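Local coordinates for group II chitinase (Ostrinia furnacalis, PDB 6JAV), which probably hydrolyses internal glycosidic bonds of chitin as an endochitinase, this chain being one glycoside hydrolase family 18 catalytic domain of a much longer protein, at residues Gln253-Gly264 against Tyr312-Ser321; Lys207-Tyr215 against Asp221-Tyr229. All coordinates share one frame; numbering follows the deposited sequence.

Contact 1: Gln253-Gly264 against Tyr312-Ser321; sequences QSFTIENRGIHG and YAYKGNQWVS. Unlike the reference sequence in segment 253-264: Glu258 (reference Gly), Asn259 (reference Asp), Arg260 (reference Lys), Gly261 (reference Asp), Ile262 (reference Ala), His263 (reference Asn).
Trp319 and Phe255 face each other as an antiparallel hydrogen-bonded pair, and the indole of Trp319 carries much of the contact. Its CB packs 3.8 Å from Ile257 CG2. Beyond it, chi1 of -167° sets CG opposite the backbone N, which lays the indole along Phe255 and brings its pyrrole side to the loop at His263 and Gly264. There NE1 donates to His263 O at 2.8 Å; the acceptor lies in the indole plane, yet the donor stands 56° out of the carbonyl plane. On the benzo side CE3 comes within 3.5 Å of Phe255 CD1 and CZ3 reaches Phe255 CE1, an offset edge-to-face pair with planes at 84° and the Trp319 edge toward the Phe255 face. CZ2 lies near Gly264 O and over the rim of one face of the Tyr312 ring.

Behind the rings, Phe255 N donates to Trp319 O at 2.8 Å and Trp319 N returns a bond to Phe255 O, while Ile257 N to Asn317 O continues the pairing into the hairpin turn. On the sheet face of Thr256 and Gln318, NE2 of Gln318 donates both to Thr256 OG1 at 3.1 Å and to Asn317 OD1; Glu274 N holds its OE1, so both ends of the amide are fixed. Thr256 OG1 also bonds Gly272 O. Outside the strands His263 lies nearly flat on Tyr314 as an offset stack, centroids 4.2 Å apart, and the Arg260 guanidinium stacks on the Asn317 amide.

The C-terminal end of strand 244-257 thus pairs with the hairpin 312-315/318-321, consistent with the small alpha+beta insertion domain that many family 18 chitinases carry on the TIM barrel.

Contact 2: Lys207-Tyr215 against Asp221-Tyr229; sequences KTGHVAPLY and DTTYFNANY. With NAG (2-acetamido-2-deoxy-beta-D-glucopyranose), chain C.
Pro213 and Leu214 hand their carbonyls to the start of helix 227-236, and this is the tight end of the contact. Ala227 N donates to Pro213 O at 2.9 Å, and Asn228 N donates to Leu214 O at 2.8 Å, lying in the carbonyl plane. The next amide, Tyr229 N, is taken by Asn226 OD1, the N-cap side chain, so two loop carbonyls and one cap satisfy the first N-H groups of the helix. Asn226 reaches forward to Tyr229 because chi1 of 57° holds CG between its backbone N and carbonyl carbon.

Around these bonds the packing is close. Pro213 CG sits 3.5 Å from Phe225 O, and Leu214 CD1 touches the Ala227 methyl. Tyr215 crosses Asn228 obliquely, ring and amide planes 64° apart: CD1 meets Asn228 CB at 3.5 Å, while Asn228 ND2 lies at the ring edge, in its plane. Lys330 and Phe334 of helix 325-337 pack on Tyr215 as well. ND2 of Asn228 is joined to C1 of the N-acetylglucosamine at 1.4 Å, and the sugar's acetamide O7 approaches Tyr215 CD1 obliquely.

The other end is looser and faces solvent. There Lys207, extended beyond CG, stretches across to the exposed carboxylate of Asp221, the two side chains coming from opposite directions. Lys207 NZ bonds Asp221 OD2 at 2.7 Å on its syn side, 19° out of the carboxylate plane, and OD1 is farther from NZ at 3.4 Å. This salt bridge ties Lys207 to Asp221 at the exposed side of the contact.

Loop carbonyls and an Asn N-cap seat the helix start, and the Asn-Tyr-Thr sequon makes this an N-glycosylation site in the first turn of the helix that follows the loop after barrel strand 192-195.

The two contacts lie in series along the chain, contact 2 closing before contact 1 opens, with centres about 18 Å apart. Contact 2 joins the loop after barrel strand 192-195 to the start of helix 227-236; strand 244-257, next in order, runs from the barrel into contact 1, in what is probably the insertion domain. They also touch directly: Gly264 O lies 2.8 Å from Thr208 OG1, and Ser321 OG 2.9 Å from Gly209 O, both probable hydrogen bonds. The bound thienopyridine inhibitor lies about 6 Å from the side chain of Gln253 and about 7 Å from that of Phe225, so both contacts border the inhibitor site.

Contact 1: Gln253-Gly264 against Tyr312-Ser321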
loop_
_atom_site.group_PDB
_atom_site.type_symbol
_atom_site.label_atom_id
_atom_site.label_comp_id
_atom_site.label_asym_id
_atom_site.label_seq_id
_atom_site.Cartn_x
_atom_site.Cartn_y
_atom_site.Cartn_z
ATOM N N GLN A 253 -6.613 0.872 -11.308
ATOM C CA GLN A 253 -6.715 2.250 -11.758
ATOM C C GLN A 253 -7.599 2.293 -12.995
ATOM O O GLN A 253 -7.400 1.516 -13.945
ATOM C CB GLN A 253 -5.334 2.822 -12.084
ATOM C CG GLN A 253 -4.482 3.084 -10.836
ATOM C CD GLN A 253 -4.867 4.350 -10.076
ATOM O OE1 GLN A 253 -5.558 5.243 -10.596
ATOM N NE2 GLN A 253 -4.402 4.450 -8.827
ATOM N N SER A 254 -8.591 3.181 -12.969
ATOM C CA SER A 254 -9.564 3.262 -14.050
ATOM C C SER A 254 -9.426 4.569 -14.813
ATOM O O SER A 254 -8.952 5.579 -14.291
ATOM C CB SER A 254 -10.989 3.141 -13.508
ATOM O OG SER A 254 -11.287 4.306 -12.786
ATOM N N PHE A 255 -9.870 4.527 -16.067
ATOM C CA PHE A 255 -9.629 5.607 -17.018
ATOM C C PHE A 255 -10.856 5.754 -17.913
ATOM O O PHE A 255 -11.496 4.760 -18.263
ATOM C CB PHE A 255 -8.450 5.277 -17.960
ATOM C CG PHE A 255 -7.128 4.957 -17.273
ATOM C CD1 PHE A 255 -6.922 3.713 -16.679
ATOM C CD2 PHE A 255 -6.069 5.858 -17.311
ATOM C CE1 PHE A 255 -5.714 3.393 -16.079
ATOM C CE2 PHE A 255 -4.847 5.536 -16.713
ATOM C CZ PHE A 255 -4.667 4.300 -16.119
ATOM N N THR A 256 -11.170 7.002 -18.281
ATOM C CA THR A 256 -12.131 7.289 -19.352
ATOM C C THR A 256 -11.328 7.545 -20.624
ATOM O O THR A 256 -10.564 8.514 -20.697
ATOM C CB THR A 256 -13.022 8.474 -18.981
ATOM O OG1 THR A 256 -13.839 8.131 -17.844
ATOM C CG2 THR A 256 -13.971 8.815 -20.153
ATOM N N ILE A 257 -11.449 6.647 -21.584
ATOM C CA ILE A 257 -10.642 6.734 -22.798
ATOM C C ILE A 257 -11.313 7.667 -23.790
ATOM O O ILE A 257 -12.543 7.764 -23.860
ATOM C CB ILE A 257 -10.312 5.359 -23.410
ATOM C CG1 ILE A 257 -11.582 4.576 -23.707
ATOM C CG2 ILE A 257 -9.409 4.572 -22.457
ATOM C CD1 ILE A 257 -11.338 3.254 -24.410
ATOM N N GLU A 258 -10.476 8.377 -24.555
ATOM C CA GLU A 258 -10.977 9.374 -25.495
ATOM C C GLU A 258 -11.772 8.754 -26.626
ATOM O O GLU A 258 -12.607 9.438 -27.228
ATOM C CB GLU A 258 -9.814 10.157 -26.095
ATOM C CG GLU A 258 -9.278 11.243 -25.194
ATOM C CD GLU A 258 -8.330 12.169 -25.924
ATOM O OE1 GLU A 258 -8.088 11.939 -27.129
ATOM O OE2 GLU A 258 -7.819 13.114 -25.286
ATOM N N ASN A 259 -11.551 7.477 -26.913
ATOM C CA ASN A 259 -12.058 6.885 -28.145
ATOM C C ASN A 259 -12.299 5.404 -27.887
ATOM O O ASN A 259 -11.345 4.658 -27.648
ATOM C CB ASN A 259 -11.028 7.086 -29.250
ATOM C CG ASN A 259 -11.634 7.039 -30.619
ATOM O OD1 ASN A 259 -12.316 7.973 -31.035
ATOM N ND2 ASN A 259 -11.381 5.952 -31.341
ATOM N N ARG A 260 -13.569 4.985 -27.941
ATOM C CA ARG A 260 -13.916 3.587 -27.697
ATOM C C ARG A 260 -13.292 2.645 -28.720
ATOM O O ARG A 260 -13.196 1.439 -28.452
ATOM C CB ARG A 260 -15.438 3.403 -27.714
ATOM C CG ARG A 260 -16.231 4.661 -27.412
ATOM C CD ARG A 260 -17.665 4.339 -27.027
ATOM N NE ARG A 260 -18.284 5.454 -26.316
ATOM C CZ ARG A 260 -19.095 5.322 -25.271
ATOM N NH1 ARG A 260 -19.399 4.115 -24.808
ATOM N NH2 ARG A 260 -19.603 6.401 -24.686
ATOM N N GLY A 261 -12.855 3.172 -29.874
ATOM C CA GLY A 261 -12.395 2.358 -30.993
ATOM C C GLY A 261 -10.993 1.801 -30.865
ATOM O O GLY A 261 -10.683 0.786 -31.495
ATOM N N ILE A 262 -10.128 2.444 -30.092
ATOM C CA ILE A 262 -8.879 1.818 -29.686
ATOM C C ILE A 262 -8.925 1.625 -28.180
ATOM O O ILE A 262 -9.510 2.432 -27.451
ATOM C CB ILE A 262 -7.618 2.597 -30.110
ATOM C CG1 ILE A 262 -7.632 4.009 -29.515
ATOM C CG2 ILE A 262 -7.484 2.609 -31.639
ATOM C CD1 ILE A 262 -6.326 4.741 -29.707
ATOM N N HIS A 263 -8.303 0.541 -27.711
ATOM C CA HIS A 263 -8.464 0.207 -26.300
ATOM C C HIS A 263 -7.249 -0.489 -25.694
ATOM O O HIS A 263 -7.413 -1.220 -24.710
ATOM C CB HIS A 263 -9.710 -0.655 -26.127
ATOM C CG HIS A 263 -9.876 -1.680 -27.202
ATOM N ND1 HIS A 263 -8.997 -2.730 -27.373
ATOM C CD2 HIS A 263 -10.800 -1.797 -28.186
ATOM C CE1 HIS A 263 -9.385 -3.463 -28.402
ATOM N NE2 HIS A 263 -10.474 -2.917 -28.914
ATOM N N GLY A 264 -6.051 -0.296 -26.234
ATOM C CA GLY A 264 -4.858 -0.922 -25.706
ATOM C C GLY A 264 -4.156 -0.082 -24.650
ATOM O O GLY A 264 -4.746 0.803 -24.018
ATOM N N TYR A 312 -5.790 -5.906 -18.184
ATOM C CA TYR A 312 -6.687 -4.760 -18.178
ATOM C C TYR A 312 -8.029 -5.201 -18.744
ATOM O O TYR A 312 -8.141 -6.264 -19.355
ATOM C CB TYR A 312 -6.118 -3.536 -18.904
ATOM C CG TYR A 312 -5.838 -3.731 -20.384
ATOM C CD1 TYR A 312 -6.838 -3.509 -21.324
ATOM C CD2 TYR A 312 -4.569 -4.091 -20.833
ATOM C CE1 TYR A 312 -6.580 -3.655 -22.684
ATOM C CE2 TYR A 312 -4.308 -4.241 -22.211
ATOM C CZ TYR A 312 -5.318 -4.023 -23.104
ATOM O OH TYR A 312 -5.087 -4.170 -24.464
ATOM N N ALA A 313 -9.054 -4.410 -18.473
ATOM C CA ALA A 313 -10.406 -4.732 -18.940
ATOM C C ALA A 313 -11.110 -3.461 -19.383
ATOM O O ALA A 313 -10.867 -2.378 -18.849
ATOM C CB ALA A 313 -11.217 -5.443 -17.844
ATOM N N TYR A 314 -12.028 -3.589 -20.358
ATOM C CA TYR A 314 -12.651 -2.379 -20.879
ATOM C C TYR A 314 -14.067 -2.652 -21.365
ATOM O O TYR A 314 -14.431 -3.785 -21.683
ATOM C CB TYR A 314 -11.819 -1.728 -22.000
ATOM C CG TYR A 314 -11.674 -2.622 -23.220
ATOM C CD1 TYR A 314 -10.659 -3.573 -23.307
ATOM C CD2 TYR A 314 -12.591 -2.540 -24.267
ATOM C CE1 TYR A 314 -10.545 -4.408 -24.408
ATOM C CE2 TYR A 314 -12.480 -3.355 -25.365
ATOM C CZ TYR A 314 -11.466 -4.287 -25.435
ATOM O OH TYR A 314 -11.381 -5.102 -26.543
ATOM N N LYS A 315 -14.860 -1.585 -21.382
ATOM C CA LYS A 315 -16.184 -1.620 -21.998
ATOM C C LYS A 315 -16.561 -0.191 -22.337
ATOM O O LYS A 315 -16.476 0.701 -21.488
ATOM C CB LYS A 315 -17.223 -2.245 -21.066
ATOM C CG LYS A 315 -18.590 -2.361 -21.753
ATOM C CD LYS A 315 -19.586 -3.085 -20.911
ATOM C CE LYS A 315 -20.886 -3.283 -21.684
ATOM N NZ LYS A 315 -21.960 -3.790 -20.779
ATOM N N GLY A 316 -16.955 0.031 -23.587
ATOM C CA GLY A 316 -17.280 1.389 -23.989
ATOM C C GLY A 316 -16.057 2.264 -23.837
ATOM O O GLY A 316 -14.958 1.910 -24.275
ATOM N N ASN A 317 -16.221 3.396 -23.153
ATOM C CA ASN A 317 -15.108 4.303 -22.913
ATOM C C ASN A 317 -14.482 4.135 -21.523
ATOM O O ASN A 317 -13.772 5.031 -21.068
ATOM C CB ASN A 317 -15.506 5.760 -23.191
ATOM C CG ASN A 317 -16.404 6.360 -22.116
ATOM O OD1 ASN A 317 -16.907 5.668 -21.227
ATOM N ND2 ASN A 317 -16.610 7.669 -22.200
ATOM N N GLN A 318 -14.733 3.015 -20.854
ATOM C CA GLN A 318 -14.158 2.747 -19.538
ATOM C C GLN A 318 -13.087 1.670 -19.652
ATOM O O GLN A 318 -13.257 0.687 -20.376
ATOM C CB GLN A 318 -15.243 2.271 -18.585
ATOM C CG GLN A 318 -16.297 3.346 -18.335
ATOM C CD GLN A 318 -15.694 4.584 -17.716
ATOM O OE1 GLN A 318 -15.188 4.545 -16.590
ATOM N NE2 GLN A 318 -15.714 5.689 -18.449
ATOM N N TRP A 319 -11.979 1.853 -18.919
ATOM C CA TRP A 319 -10.819 0.970 -19.038
ATOM C C TRP A 319 -10.165 0.880 -17.659
ATOM O O TRP A 319 -10.006 1.911 -16.997
ATOM C CB TRP A 319 -9.854 1.627 -20.040
ATOM C CG TRP A 319 -8.708 0.833 -20.603
ATOM C CD1 TRP A 319 -8.623 0.281 -21.872
ATOM C CD2 TRP A 319 -7.426 0.619 -19.995
ATOM N NE1 TRP A 319 -7.385 -0.299 -22.056
ATOM C CE2 TRP A 319 -6.633 -0.108 -20.920
ATOM C CE3 TRP A 319 -6.878 0.940 -18.735
ATOM C CZ2 TRP A 319 -5.324 -0.502 -20.638
ATOM C CZ3 TRP A 319 -5.562 0.558 -18.457
ATOM C CH2 TRP A 319 -4.806 -0.165 -19.399
ATOM N N VAL A 320 -9.794 -0.323 -17.218
ATOM C CA VAL A 320 -9.205 -0.474 -15.877
ATOM C C VAL A 320 -8.064 -1.479 -15.925
ATOM O O VAL A 320 -8.164 -2.516 -16.582
ATOM C CB VAL A 320 -10.292 -0.881 -14.851
ATOM C CG1 VAL A 320 -10.884 -2.242 -15.175
ATOM C CG2 VAL A 320 -9.720 -0.856 -13.404
ATOM N N SER A 321 -6.963 -1.177 -15.224
ATOM C CA SER A 321 -5.865 -2.134 -15.116
ATOM C C SER A 321 -5.735 -2.580 -13.668
ATOM O O SER A 321 -5.972 -1.789 -12.751
ATOM C CB SER A 321 -4.543 -1.525 -15.601
ATOM O OG SER A 321 -4.212 -0.370 -14.859
HETATM O O HOH W 1 -15.218 9.219 -24.156
HETATM O O HOH W 2 -19.136 3.615 -22.260
HETATM O O HOH W 3 -7.075 -4.075 -26.575
#

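Contact 2: Lys207-Tyr215 against Asp221-Tyr229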
loop_
_atom_site.group_PDB
_atom_site.type_symbol
_atom_site.label_atom_id
_atom_site.label_comp_id
_atom_site.label_asym_id
_atom_site.label_seq_id
_atom_site.Cartn_x
_atom_site.Cartn_y
_atom_site.Cartn_z
ATOM N N LYS A 207 -2.986 8.877 -20.337
ATOM C CA LYS A 207 -3.057 7.747 -21.246
ATOM C C LYS A 207 -3.146 6.493 -20.392
ATOM O O LYS A 207 -2.832 6.529 -19.198
ATOM C CB LYS A 207 -1.861 7.705 -22.208
ATOM C CG LYS A 207 -0.507 7.578 -21.532
ATOM C CD LYS A 207 0.622 7.576 -22.572
ATOM C CE LYS A 207 1.965 7.264 -21.942
ATOM N NZ LYS A 207 3.053 7.562 -22.915
ATOM N N THR A 208 -3.605 5.400 -20.998
ATOM C CA THR A 208 -3.793 4.162 -20.236
ATOM C C THR A 208 -2.456 3.512 -19.910
ATOM O O THR A 208 -1.475 3.631 -20.653
ATOM C CB THR A 208 -4.670 3.169 -21.003
ATOM O OG1 THR A 208 -4.071 2.866 -22.273
ATOM C CG2 THR A 208 -6.065 3.736 -21.196
ATOM N N GLY A 209 -2.423 2.817 -18.780
ATOM C CA GLY A 209 -1.250 2.054 -18.388
ATOM C C GLY A 209 -1.628 1.175 -17.217
ATOM O O GLY A 209 -2.730 1.289 -16.663
ATOM N N HIS A 210 -0.707 0.287 -16.851
ATOM C CA HIS A 210 -0.995 -0.671 -15.788
ATOM C C HIS A 210 -0.676 -0.115 -14.403
ATOM O O HIS A 210 0.410 0.414 -14.176
ATOM C CB HIS A 210 -0.261 -1.994 -15.985
ATOM C CG HIS A 210 -0.953 -3.110 -15.300
ATOM N ND1 HIS A 210 -0.816 -3.356 -13.944
ATOM C CD2 HIS A 210 -1.865 -3.998 -15.757
ATOM C CE1 HIS A 210 -1.597 -4.364 -13.605
ATOM N NE2 HIS A 210 -2.252 -4.770 -14.688
ATOM N N VAL A 211 -1.617 -0.295 -13.462
ATOM C CA VAL A 211 -1.397 0.105 -12.068
ATOM C C VAL A 211 -0.073 -0.417 -11.493
ATOM O O VAL A 211 0.551 0.249 -10.658
ATOM C CB VAL A 211 -2.621 -0.287 -11.206
ATOM C CG1 VAL A 211 -2.882 -1.786 -11.204
ATOM C CG2 VAL A 211 -2.461 0.254 -9.759
ATOM N N ALA A 212 0.347 -1.630 -11.859
ATOM C CA ALA A 212 1.430 -2.299 -11.127
ATOM C C ALA A 212 2.170 -3.315 -11.995
ATOM O O ALA A 212 2.168 -4.511 -11.719
ATOM C CB ALA A 212 0.892 -2.938 -9.842
ATOM N N PRO A 213 2.876 -2.851 -13.031
ATOM C CA PRO A 213 3.672 -3.794 -13.832
ATOM C C PRO A 213 4.782 -4.427 -13.010
ATOM O O PRO A 213 5.388 -3.775 -12.149
ATOM C CB PRO A 213 4.281 -2.916 -14.929
ATOM C CG PRO A 213 3.873 -1.544 -14.689
ATOM C CD PRO A 213 3.116 -1.448 -13.383
ATOM N N LEU A 214 5.041 -5.713 -13.286
ATOM C CA LEU A 214 6.140 -6.440 -12.656
ATOM C C LEU A 214 7.453 -6.220 -13.408
ATOM O O LEU A 214 8.481 -5.925 -12.792
ATOM C CB LEU A 214 5.811 -7.924 -12.591
ATOM C CG LEU A 214 6.927 -8.813 -12.061
ATOM C CD1 LEU A 214 7.397 -8.403 -10.657
ATOM C CD2 LEU A 214 6.458 -10.255 -12.080
ATOM N N TYR A 215 7.430 -6.331 -14.738
ATOM C CA TYR A 215 8.626 -6.218 -15.564
ATOM C C TYR A 215 8.438 -5.148 -16.625
ATOM O O TYR A 215 7.313 -4.812 -17.024
ATOM C CB TYR A 215 8.935 -7.553 -16.266
ATOM C CG TYR A 215 9.363 -8.666 -15.333
ATOM C CD1 TYR A 215 10.482 -8.517 -14.522
ATOM C CD2 TYR A 215 8.655 -9.859 -15.246
ATOM C CE1 TYR A 215 10.881 -9.517 -13.672
ATOM C CE2 TYR A 215 9.052 -10.871 -14.376
ATOM C CZ TYR A 215 10.181 -10.683 -13.599
ATOM O OH TYR A 215 10.626 -11.663 -12.744
ATOM N N ASP A 221 7.505 4.324 -21.340
ATOM C CA ASP A 221 8.239 5.578 -21.489
ATOM C C ASP A 221 9.573 5.537 -20.755
ATOM O O ASP A 221 10.517 6.230 -21.145
ATOM C CB ASP A 221 7.402 6.744 -20.955
ATOM C CG ASP A 221 6.254 7.128 -21.881
ATOM O OD1 ASP A 221 6.325 6.825 -23.093
ATOM O OD2 ASP A 221 5.280 7.743 -21.390
ATOM N N THR A 222 9.673 4.734 -19.702
ATOM C CA THR A 222 10.870 4.679 -18.884
ATOM C C THR A 222 11.242 3.234 -18.607
ATOM O O THR A 222 10.431 2.325 -18.764
ATOM C CB THR A 222 10.612 5.308 -17.527
ATOM O OG1 THR A 222 11.793 5.168 -16.762
ATOM C CG2 THR A 222 9.510 4.554 -16.799
ATOM N N THR A 223 12.471 3.033 -18.165
ATOM C CA THR A 223 12.913 1.716 -17.754
ATOM C C THR A 223 12.608 1.424 -16.291
ATOM O O THR A 223 12.834 0.293 -15.848
ATOM C CB THR A 223 14.423 1.579 -17.981
ATOM O OG1 THR A 223 14.885 0.378 -17.368
ATOM C CG2 THR A 223 15.142 2.726 -17.347
ATOM N N TYR A 224 12.140 2.415 -15.528
ATOM C CA TYR A 224 12.093 2.261 -14.076
ATOM C C TYR A 224 10.703 2.163 -13.464
ATOM O O TYR A 224 10.615 1.916 -12.254
ATOM C CB TYR A 224 12.934 3.321 -13.354
ATOM C CG TYR A 224 12.739 4.726 -13.801
ATOM C CD1 TYR A 224 11.657 5.472 -13.366
ATOM C CD2 TYR A 224 13.687 5.341 -14.609
ATOM C CE1 TYR A 224 11.489 6.790 -13.771
ATOM C CE2 TYR A 224 13.533 6.643 -15.020
ATOM C CZ TYR A 224 12.427 7.365 -14.604
ATOM O OH TYR A 224 12.261 8.670 -15.012
ATOM N N PHE A 225 9.629 2.297 -14.239
ATOM C CA PHE A 225 8.279 2.192 -13.672
ATOM C C PHE A 225 7.768 0.751 -13.713
ATOM O O PHE A 225 6.761 0.425 -14.350
ATOM C CB PHE A 225 7.327 3.155 -14.379
ATOM C CG PHE A 225 7.419 4.559 -13.880
ATOM C CD1 PHE A 225 8.344 4.904 -12.903
ATOM C CD2 PHE A 225 6.568 5.537 -14.363
ATOM C CE1 PHE A 225 8.430 6.210 -12.436
ATOM C CE2 PHE A 225 6.650 6.842 -13.903
ATOM C CZ PHE A 225 7.578 7.181 -12.945
ATOM N N ASN A 226 8.463 -0.120 -12.987
ATOM C CA ASN A 226 8.007 -1.498 -12.814
ATOM C C ASN A 226 8.577 -2.040 -11.512
ATOM O O ASN A 226 9.597 -1.552 -11.017
ATOM C CB ASN A 226 8.391 -2.367 -14.020
ATOM C CG ASN A 226 9.891 -2.368 -14.276
ATOM O OD1 ASN A 226 10.634 -3.145 -13.675
ATOM N ND2 ASN A 226 10.335 -1.494 -15.174
ATOM N N ALA A 227 7.902 -3.057 -10.960
ATOM C CA ALA A 227 8.258 -3.550 -9.631
ATOM C C ALA A 227 9.652 -4.161 -9.605
ATOM O O ALA A 227 10.377 -4.027 -8.617
ATOM C CB ALA A 227 7.226 -4.570 -9.156
ATOM N N ASN A 228 10.048 -4.829 -10.692
ATOM C CA ASN A 228 11.372 -5.443 -10.736
ATOM C C ASN A 228 12.476 -4.394 -10.595
ATOM O O ASN A 228 13.420 -4.561 -9.801
ATOM C CB ASN A 228 11.530 -6.217 -12.050
ATOM C CG ASN A 228 12.879 -6.832 -12.163
ATOM O OD1 ASN A 228 13.301 -7.573 -11.299
ATOM N ND2 ASN A 228 13.577 -6.504 -13.239
ATOM N N TYR A 229 12.365 -3.287 -11.333
ATOM C CA TYR A 229 13.351 -2.219 -11.181
ATOM C C TYR A 229 13.320 -1.655 -9.761
ATOM O O TYR A 229 14.363 -1.486 -9.116
ATOM C CB TYR A 229 13.099 -1.093 -12.191
ATOM C CG TYR A 229 14.143 -0.009 -12.063
ATOM C CD1 TYR A 229 14.023 1.008 -11.119
ATOM C CD2 TYR A 229 15.278 -0.040 -12.858
ATOM C CE1 TYR A 229 15.020 1.972 -10.970
ATOM C CE2 TYR A 229 16.263 0.916 -12.714
ATOM C CZ TYR A 229 16.119 1.916 -11.776
ATOM O OH TYR A 229 17.107 2.880 -11.630
HETATM C C1 NAG C . 14.927 -6.976 -13.400
HETATM C C2 NAG C . 15.235 -7.287 -14.857
HETATM C C3 NAG C . 16.738 -7.533 -15.043
HETATM C C4 NAG C . 17.546 -6.378 -14.458
HETATM C C5 NAG C . 17.140 -6.120 -13.013
HETATM C C6 NAG C . 17.834 -4.921 -12.394
HETATM C C7 NAG C . 13.676 -8.406 -16.402
HETATM C C8 NAG C . 13.692 -7.144 -17.200
HETATM N N2 NAG C . 14.455 -8.429 -15.311
HETATM O O3 NAG C . 17.009 -7.620 -16.437
HETATM O O4 NAG C . 18.943 -6.644 -14.519
HETATM O O5 NAG C . 15.727 -5.874 -12.961
HETATM O O6 NAG C . 17.318 -3.668 -12.835
HETATM O O7 NAG C . 13.014 -9.375 -16.746
#